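PDB 4CIH: listeria nuclear targeted protein A from Listeria monocytogenes, which relieves the repression of interferon-stimulated genes in the infected host cell by blocking recruitment of the chromatin repressor BAHD1 to them. Local coordinates for residues 67-72 and 80-85; 109-114 and 119-124. The protein carries 2 engineered substitutions. All blocks are in the same frame, centred on the assembly; numbering follows the deposited sequence.

Interaction 1 (67-72 and 80-85)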
ATOM      1  N   ASP A  67       8.201   6.607 -15.175  1.00 39.25           N
ATOM      2  CA  ASP A  67       8.103   6.346 -16.610  1.00 47.43           C
ATOM      3  C   ASP A  67       8.339   4.875 -16.790  1.00 43.11           C
ATOM      4  O   ASP A  67       7.410   4.116 -17.099  1.00 40.08           O
ATOM      5  CB  ASP A  67       9.078   7.183 -17.440  1.00 52.60           C
ATOM      6  CG  ASP A  67       9.026   6.835 -18.927  1.00 56.18           C
ATOM      7  OD1 ASP A  67       9.483   5.734 -19.283  1.00 58.24           O
ATOM      8  OD2 ASP A  67       8.561   7.665 -19.750  1.00 61.57           O
ATOM      9  N   ALA A  68       9.567   4.472 -16.466  1.00 49.29           N
ATOM     10  CA  ALA A  68       9.973   3.066 -16.437  1.00 40.87           C
ATOM     11  C   ALA A  68       9.006   2.153 -15.697  1.00 46.74           C
ATOM     12  O   ALA A  68       8.961   0.950 -16.007  1.00 42.09           O
ATOM     13  CB  ALA A  68      11.358   2.938 -15.819  1.00 45.64           C
ATOM     14  N   ILE A  69       8.260   2.675 -14.710  1.00 44.07           N
ATOM     15  CA  ILE A  69       7.233   1.837 -14.040  1.00 41.43           C
ATOM     16  C   ILE A  69       5.983   1.645 -14.909  1.00 41.84           C
ATOM     17  O   ILE A  69       5.466   0.532 -15.026  1.00 60.64           O
ATOM     18  CB  ILE A  69       6.946   2.251 -12.559  1.00 38.74           C
ATOM     19  CG1 ILE A  69       8.135   1.893 -11.664  1.00 39.92           C
ATOM     20  CG2 ILE A  69       5.747   1.522 -11.964  1.00 38.45           C
ATOM     21  CD1 ILE A  69       8.433   0.411 -11.597  1.00 25.36           C
ATOM     22  N   LYS A  70       5.500   2.717 -15.531  1.00 50.56           N
ATOM     23  CA  LYS A  70       4.622   2.603 -16.705  1.00 47.85           C
ATOM     24  C   LYS A  70       5.075   1.485 -17.654  1.00 40.87           C
ATOM     25  O   LYS A  70       4.348   0.495 -17.908  1.00 36.62           O
ATOM     26  CB  LYS A  70       4.642   3.933 -17.480  1.00 54.55           C
ATOM     27  CG  LYS A  70       3.716   4.030 -18.694  1.00 59.48           C
ATOM     28  CD  LYS A  70       2.286   4.418 -18.288  1.00 65.76           C
ATOM     29  CE  LYS A  70       1.468   4.867 -19.497  1.00 69.44           C
ATOM     30  NZ  LYS A  70      -0.025   4.879 -19.247  1.00 64.08           N
ATOM     31  N   ARG A  71       6.284   1.656 -18.193  1.00 42.38           N
ATOM     32  CA  ARG A  71       6.736   0.906 -19.372  1.00 36.71           C
ATOM     33  C   ARG A  71       7.324  -0.455 -18.943  1.00 38.40           C
ATOM     34  O   ARG A  71       7.770  -1.275 -19.751  1.00 32.96           O
ATOM     35  CB  ARG A  71       7.658   1.800 -20.214  1.00 39.29           C
ATOM     36  CG  ARG A  71       7.327   3.306 -20.031  1.00 47.19           C
ATOM     37  CD  ARG A  71       7.225   4.202 -21.276  1.00 34.06           C
ATOM     38  NE  ARG A  71       8.466   4.239 -22.046  1.00 35.90           N
ATOM     39  CZ  ARG A  71       8.625   3.588 -23.201  1.00 39.97           C
ATOM     40  NH1 ARG A  71       7.611   2.904 -23.719  1.00 39.34           N
ATOM     41  NH2 ARG A  71       9.774   3.622 -23.858  1.00 41.22           N
ATOM     42  N   SER A  72       7.192  -0.709 -17.641  1.00 39.60           N
ATOM     43  CA  SER A  72       7.592  -1.955 -16.974  1.00 40.22           C
ATOM     44  C   SER A  72       7.831  -3.202 -17.828  1.00 40.08           C
ATOM     45  O   SER A  72       8.849  -3.868 -17.659  1.00 46.86           O
ATOM     46  CB  SER A  72       6.618  -2.286 -15.836  1.00 44.41           C
ATOM     47  OG  SER A  72       5.294  -2.499 -16.302  1.00 48.12           O
ATOM     48  N   GLU A  80       9.536  -4.875 -13.994  1.00 34.66           N
ATOM     49  CA  GLU A  80       8.105  -5.127 -14.106  1.00 31.58           C
ATOM     50  C   GLU A  80       7.688  -6.008 -12.964  1.00 35.47           C
ATOM     51  O   GLU A  80       6.603  -5.818 -12.405  1.00 48.99           O
ATOM     52  CB  GLU A  80       7.691  -5.853 -15.401  1.00 35.48           C
ATOM     53  CG  GLU A  80       6.642  -6.973 -15.182  1.00 40.54           C
ATOM     54  CD  GLU A  80       5.170  -6.502 -15.221  1.00 38.63           C
ATOM     55  OE1 GLU A  80       4.904  -5.320 -14.976  1.00 29.69           O
ATOM     56  OE2 GLU A  80       4.249  -7.296 -15.507  1.00 40.29           O
ATOM     57  N   ALA A  81       8.514  -7.012 -12.690  1.00 37.96           N
ATOM     58  CA  ALA A  81       8.308  -7.946 -11.599  1.00 43.22           C
ATOM     59  C   ALA A  81       7.912  -7.162 -10.377  1.00 44.74           C
ATOM     60  O   ALA A  81       6.865  -7.441  -9.787  1.00 62.53           O
ATOM     61  CB  ALA A  81       9.583  -8.736 -11.339  1.00 46.91           C
ATOM     62  N   PHE A  82       8.715  -6.142 -10.058  1.00 45.18           N
ATOM     63  CA  PHE A  82       8.507  -5.223  -8.928  1.00 44.88           C
ATOM     64  C   PHE A  82       7.205  -4.438  -9.000  1.00 48.22           C
ATOM     65  O   PHE A  82       6.500  -4.262  -7.999  1.00 47.94           O
ATOM     66  CB  PHE A  82       9.696  -4.239  -8.829  1.00 37.41           C
ATOM     67  CG  PHE A  82       9.373  -2.983  -8.081  1.00 41.90           C
ATOM     68  CD1 PHE A  82       9.177  -3.021  -6.700  1.00 39.83           C
ATOM     69  CD2 PHE A  82       9.256  -1.758  -8.749  1.00 30.72           C
ATOM     70  CE1 PHE A  82       8.835  -1.884  -5.998  1.00 30.61           C
ATOM     71  CE2 PHE A  82       8.957  -0.618  -8.039  1.00 36.58           C
ATOM     72  CZ  PHE A  82       8.726  -0.687  -6.673  1.00 34.97           C
ATOM     73  N   LYS A  83       6.914  -3.906 -10.184  1.00 51.25           N
ATOM     74  CA  LYS A  83       5.675  -3.165 -10.380  1.00 38.83           C
ATOM     75  C   LYS A  83       4.534  -4.147 -10.153  1.00 34.69           C
ATOM     76  O   LYS A  83       3.518  -3.797  -9.541  1.00 31.88           O
ATOM     77  CB  LYS A  83       5.649  -2.530 -11.790  1.00 40.68           C
ATOM     78  CG  LYS A  83       4.294  -2.047 -12.332  1.00 40.66           C
ATOM     79  CD  LYS A  83       3.508  -3.066 -13.140  1.00 30.39           C
ATOM     80  CE  LYS A  83       2.253  -2.436 -13.783  1.00 30.35           C
ATOM     81  NZ  LYS A  83       2.298  -2.291 -15.270  1.00 29.11           N
ATOM     82  N   LYS A  84       4.693  -5.365 -10.676  1.00 39.15           N
ATOM     83  CA  LYS A  84       3.603  -6.355 -10.771  1.00 36.61           C
ATOM     84  C   LYS A  84       3.191  -6.749  -9.378  1.00 35.63           C
ATOM     85  O   LYS A  84       2.008  -6.847  -9.070  1.00 45.51           O
ATOM     86  CB  LYS A  84       4.078  -7.591 -11.549  1.00 35.51           C
ATOM     87  CG  LYS A  84       3.203  -8.808 -11.334  1.00 38.85           C
ATOM     88  CD  LYS A  84       3.597  -9.931 -12.283  1.00 34.43           C
ATOM     89  CE  LYS A  84       2.899 -11.208 -11.888  1.00 30.74           C
ATOM     90  NZ  LYS A  84       3.933 -12.255 -11.629  1.00 34.77           N
ATOM     91  N   ILE A  85       4.195  -6.971  -8.538  1.00 39.58           N
ATOM     92  CA  ILE A  85       3.972  -7.208  -7.131  1.00 39.70           C
ATOM     93  C   ILE A  85       3.530  -5.913  -6.460  1.00 45.05           C
ATOM     94  O   ILE A  85       2.442  -5.860  -5.876  1.00 58.98           O
ATOM     95  CB  ILE A  85       5.228  -7.784  -6.451  1.00 39.36           C
ATOM     96  CG1 ILE A  85       4.945  -8.135  -4.996  1.00 44.57           C
ATOM     97  CG2 ILE A  85       6.406  -6.834  -6.554  1.00 43.66           C
ATOM     98  CD1 ILE A  85       4.825  -9.615  -4.762  1.00 34.97           C
TER
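Where the short helix 67-70 and the turn after it lie against the early part of helix 77-103, Ile69 pushes its CD1 methyl against the rim of the Phe82 ring, 3.7 Å from CD2 and near the ring plane, the two side chains crossing at about a right angle. The other branch of Ile69, the CG2 methyl, stands anti to the backbone N (CG1 has chi1 -71°) and lies 3.9 Å from CG of Lys83, whose aliphatic chain slides past it in the opposite direction. Leu64 touches both Ile69 and Lys83, while Leu132 and Leu139 of helix 121-139 meet Phe82, so Ile69 and Phe82 are buried against the bundle, while Lys83 runs from them toward the solvent side.

The backbones approach most closely at Ser72, its CA 4.3 Å from that of Glu80. There the buried hydroxyl OG donates to Glu80 OE1 at 3.1 Å, arriving 39° out of the carboxylate plane, and accepts from Lys83 NZ at 3.2 Å. Bends at chi2 and chi4 turn the lysine toward that oxygen. Glu80 and Lys83 are partly exposed and form the looser side, with exposed Lys70 at the margin. One neutral hydroxyl thus bridges a carboxylate and an ammonium group; the two opposite charges probably polarise it, and the turn is pinned to the helix beside a mainly apolar seam of Ile69, Phe82 and the aliphatic part of Lys83.

Interaction 2 (109-114 and 119-124)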
ATOM      1  N   ASP A 109     -19.934  -3.767   2.358  1.00 39.49           N
ATOM      2  CA  ASP A 109     -19.678  -3.816   0.942  1.00 47.67           C
ATOM      3  C   ASP A 109     -18.268  -4.306   0.645  1.00 50.14           C
ATOM      4  O   ASP A 109     -18.099  -5.380   0.054  1.00 39.35           O
ATOM      5  CB  ASP A 109     -19.974  -2.456   0.305  1.00 47.97           C
ATOM      6  CG  ASP A 109     -21.392  -2.369  -0.181  1.00 48.84           C
ATOM      7  OD1 ASP A 109     -21.904  -3.434  -0.590  1.00 44.32           O
ATOM      8  OD2 ASP A 109     -21.999  -1.271  -0.143  1.00 54.95           O
ATOM      9  N   SER A 110     -17.260  -3.585   1.141  1.00 45.92           N
ATOM     10  CA  SER A 110     -15.886  -3.921   0.769  1.00 37.32           C
ATOM     11  C   SER A 110     -15.313  -5.178   1.434  1.00 34.12           C
ATOM     12  O   SER A 110     -14.289  -5.660   0.973  1.00 34.88           O
ATOM     13  CB  SER A 110     -14.930  -2.709   0.861  1.00 30.62           C
ATOM     14  OG  SER A 110     -14.862  -2.232   2.195  1.00 39.20           O
ATOM     15  N   GLU A 111     -16.001  -5.761   2.424  1.00 35.17           N
ATOM     16  CA  GLU A 111     -15.536  -7.005   3.123  1.00 28.73           C
ATOM     17  C   GLU A 111     -15.844  -8.289   2.376  1.00 27.88           C
ATOM     18  O   GLU A 111     -14.985  -9.177   2.299  1.00 31.53           O
ATOM     19  CB  GLU A 111     -16.154  -7.150   4.526  1.00 25.89           C
ATOM     20  CG  GLU A 111     -15.244  -7.583   5.678  1.00 31.56           C
ATOM     21  CD  GLU A 111     -14.362  -8.793   5.457  1.00 39.65           C
ATOM     22  OE1 GLU A 111     -14.797  -9.936   5.776  1.00 44.59           O
ATOM     23  OE2 GLU A 111     -13.184  -8.590   5.077  1.00 43.87           O
ATOM     24  N   ALA A 112     -17.085  -8.420   1.894  1.00 30.97           N
ATOM     25  CA  ALA A 112     -17.438  -9.458   0.899  1.00 27.51           C
ATOM     26  C   ALA A 112     -16.403  -9.560  -0.229  1.00 30.37           C
ATOM     27  O   ALA A 112     -15.759 -10.597  -0.403  1.00 39.66           O
ATOM     28  CB  ALA A 112     -18.806  -9.175   0.305  1.00 26.47           C
ATOM     29  N   VAL A 113     -16.342  -8.514  -1.048  1.00 33.12           N
ATOM     30  CA  VAL A 113     -15.423  -8.372  -2.180  1.00 35.00           C
ATOM     31  C   VAL A 113     -13.965  -8.530  -1.764  1.00 39.95           C
ATOM     32  O   VAL A 113     -13.087  -8.860  -2.573  1.00 32.46           O
ATOM     33  CB  VAL A 113     -15.581  -6.946  -2.735  1.00 38.86           C
ATOM     34  CG1 VAL A 113     -14.569  -6.629  -3.828  1.00 34.56           C
ATOM     35  CG2 VAL A 113     -17.017  -6.714  -3.145  1.00 37.85           C
ATOM     36  N   PHE A 114     -13.724  -8.290  -0.480  1.00 45.07           N
ATOM     37  CA  PHE A 114     -12.407  -8.471   0.084  1.00 43.82           C
ATOM     38  C   PHE A 114     -11.987  -9.925   0.004  1.00 35.47           C
ATOM     39  O   PHE A 114     -10.994 -10.263  -0.640  1.00 40.79           O
ATOM     40  CB  PHE A 114     -12.359  -7.983   1.543  1.00 41.59           C
ATOM     41  CG  PHE A 114     -10.962  -7.822   2.045  1.00 54.97           C
ATOM     42  CD1 PHE A 114     -10.234  -8.928   2.461  1.00 50.09           C
ATOM     43  CD2 PHE A 114     -10.329  -6.587   1.971  1.00 50.70           C
ATOM     44  CE1 PHE A 114      -8.913  -8.793   2.844  1.00 52.28           C
ATOM     45  CE2 PHE A 114      -9.019  -6.439   2.386  1.00 50.88           C
ATOM     46  CZ  PHE A 114      -8.309  -7.546   2.824  1.00 57.68           C
ATOM     47  N   PRO A 119      -8.507 -14.676  -1.561  1.00 46.39           N
ATOM     48  CA  PRO A 119      -8.801 -16.002  -1.030  1.00 44.04           C
ATOM     49  C   PRO A 119      -8.178 -16.262   0.348  1.00 43.38           C
ATOM     50  O   PRO A 119      -8.890 -16.675   1.275  1.00 38.94           O
ATOM     51  CB  PRO A 119      -8.195 -16.929  -2.089  1.00 40.49           C
ATOM     52  CG  PRO A 119      -8.360 -16.166  -3.374  1.00 37.43           C
ATOM     53  CD  PRO A 119      -8.415 -14.702  -3.035  1.00 43.66           C
ATOM     54  N   ASN A 120      -6.890 -15.943   0.503  1.00 40.82           N
ATOM     55  CA  ASN A 120      -6.130 -16.360   1.693  1.00 35.59           C
ATOM     56  C   ASN A 120      -5.321 -15.246   2.308  1.00 40.74           C
ATOM     57  O   ASN A 120      -4.142 -15.048   1.973  1.00 44.70           O
ATOM     58  CB  ASN A 120      -5.229 -17.509   1.319  1.00 34.26           C
ATOM     59  CG  ASN A 120      -6.009 -18.760   1.183  1.00 37.45           C
ATOM     60  OD1 ASN A 120      -7.166 -18.756   1.568  1.00 29.76           O
ATOM     61  ND2 ASN A 120      -5.436 -19.807   0.587  1.00 39.77           N
ATOM     62  N   GLN A 121      -5.964 -14.501   3.197  1.00 43.85           N
ATOM     63  CA  GLN A 121      -5.508 -13.136   3.420  1.00 48.41           C
ATOM     64  C   GLN A 121      -4.082 -12.988   3.913  1.00 52.18           C
ATOM     65  O   GLN A 121      -3.437 -11.992   3.594  1.00 57.65           O
ATOM     66  CB  GLN A 121      -6.443 -12.396   4.346  1.00 41.00           C
ATOM     67  CG  GLN A 121      -7.784 -12.096   3.725  1.00 38.90           C
ATOM     68  CD  GLN A 121      -8.720 -11.630   4.794  1.00 35.05           C
ATOM     69  OE1 GLN A 121      -8.257 -11.276   5.870  1.00 30.48           O
ATOM     70  NE2 GLN A 121     -10.023 -11.630   4.529  1.00 36.62           N
ATOM     71  N   ILE A 122      -3.585 -13.966   4.668  1.00 48.40           N
ATOM     72  CA  ILE A 122      -2.197 -13.896   5.157  1.00 51.69           C
ATOM     73  C   ILE A 122      -1.187 -14.456   4.141  1.00 51.78           C
ATOM     74  O   ILE A 122      -0.156 -13.826   3.837  1.00 52.40           O
ATOM     75  CB  ILE A 122      -2.065 -14.614   6.519  1.00 56.87           C
ATOM     76  CG1 ILE A 122      -3.013 -13.978   7.549  1.00 53.41           C
ATOM     77  CG2 ILE A 122      -0.621 -14.616   6.994  1.00 51.88           C
ATOM     78  CD1 ILE A 122      -3.470 -14.923   8.642  1.00 48.16           C
ATOM     79  N   ILE A 123      -1.501 -15.641   3.616  1.00 48.61           N
ATOM     80  CA  ILE A 123      -0.722 -16.296   2.577  1.00 37.85           C
ATOM     81  C   ILE A 123      -0.389 -15.298   1.439  1.00 47.33           C
ATOM     82  O   ILE A 123       0.662 -15.396   0.760  1.00 41.10           O
ATOM     83  CB  ILE A 123      -1.503 -17.517   2.033  1.00 47.65           C
ATOM     84  CG1 ILE A 123      -1.922 -18.486   3.158  1.00 42.54           C
ATOM     85  CG2 ILE A 123      -0.784 -18.190   0.858  1.00 45.40           C
ATOM     86  CD1 ILE A 123      -0.993 -18.604   4.363  1.00 34.91           C
ATOM     87  N   PHE A 124      -1.293 -14.343   1.230  1.00 38.71           N
ATOM     88  CA  PHE A 124      -1.021 -13.200   0.354  1.00 34.76           C
ATOM     89  C   PHE A 124      -0.144 -12.094   1.007  1.00 35.99           C
ATOM     90  O   PHE A 124       0.875 -11.741   0.429  1.00 39.44           O
ATOM     91  CB  PHE A 124      -2.344 -12.630  -0.181  1.00 32.96           C
ATOM     92  CG  PHE A 124      -2.176 -11.691  -1.338  1.00 36.91           C
ATOM     93  CD1 PHE A 124      -1.897 -10.348  -1.125  1.00 36.68           C
ATOM     94  CD2 PHE A 124      -2.280 -12.146  -2.634  1.00 29.09           C
ATOM     95  CE1 PHE A 124      -1.734  -9.486  -2.198  1.00 39.61           C
ATOM     96  CE2 PHE A 124      -2.135 -11.285  -3.705  1.00 31.19           C
ATOM     97  CZ  PHE A 124      -1.881  -9.960  -3.497  1.00 39.12           C
TER
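Gln121, in the first turn of helix 121-139, reaches across to the edge of the Phe114 ring in the short helix 109-117. Its CB heads toward the opposite segment but remains beyond contact distance of the ring, and the chain runs on almost straight beyond CG, with chi2 at 168°, which carries the amide along the rim of the ring. The contact begins at CG, which meets CE1 of Phe114 at 3.6 Å from a position in the ring plane. Next is the amide carbon CD, 3.4 Å from the same CE1. At the fork the two branches differ: OE1 stays farther back, 4.0 Å from Phe114 CE1, whereas NE2 reaches on to CD1 of the ring at 3.4 Å and remains near the ring plane. Ring and amide planes stand 80° apart, and the side chains cross at about a right angle, so this is an edge contact, with no stacking of the amide over the aromatic face.

Glu111 sits one turn before Phe114, its OE2 4.4 Å from Gln121 NE2, where the carboxylate may weakly attract the amide though the distance is too long for a direct bond.

Phe114 is buried, touched by Arg96 and Val99 of helix 77-103. The contact links helix 109-117 to the start of helix 121-139, next to a group of rings comprising Phe114, Tyr118, Phe124 and Phe92. No hydrogen bond is found between the segments; the glutamine lies against the ring edge, so the contact is probably mostly van der Waals and weakly directional.

Both contacts join parts of the chain only a few residues apart, across short connections between helices of the LntA helical domain; their centres lie 24 Å apart. In interaction 1, Ile69, Ser72 and Phe82 are buried while Glu80 and Lys83 are partly exposed; in interaction 2, Phe114 is buried while Gln121 and Glu111 are partly exposed. They share neighbours: interaction 1 packs on helix 77-103 directly, the phenylalanine of interaction 2 leans on a later part of it, and helix 121-139 serves both. The 67-72/80-85 pair buries 265 Å² and joins apolar packing to a serine hydroxyl hydrogen-bonded between a carboxylate and an ammonium group, whereas the 109-114/119-124 pair buries 111 Å² and relies on one amide against one ring edge.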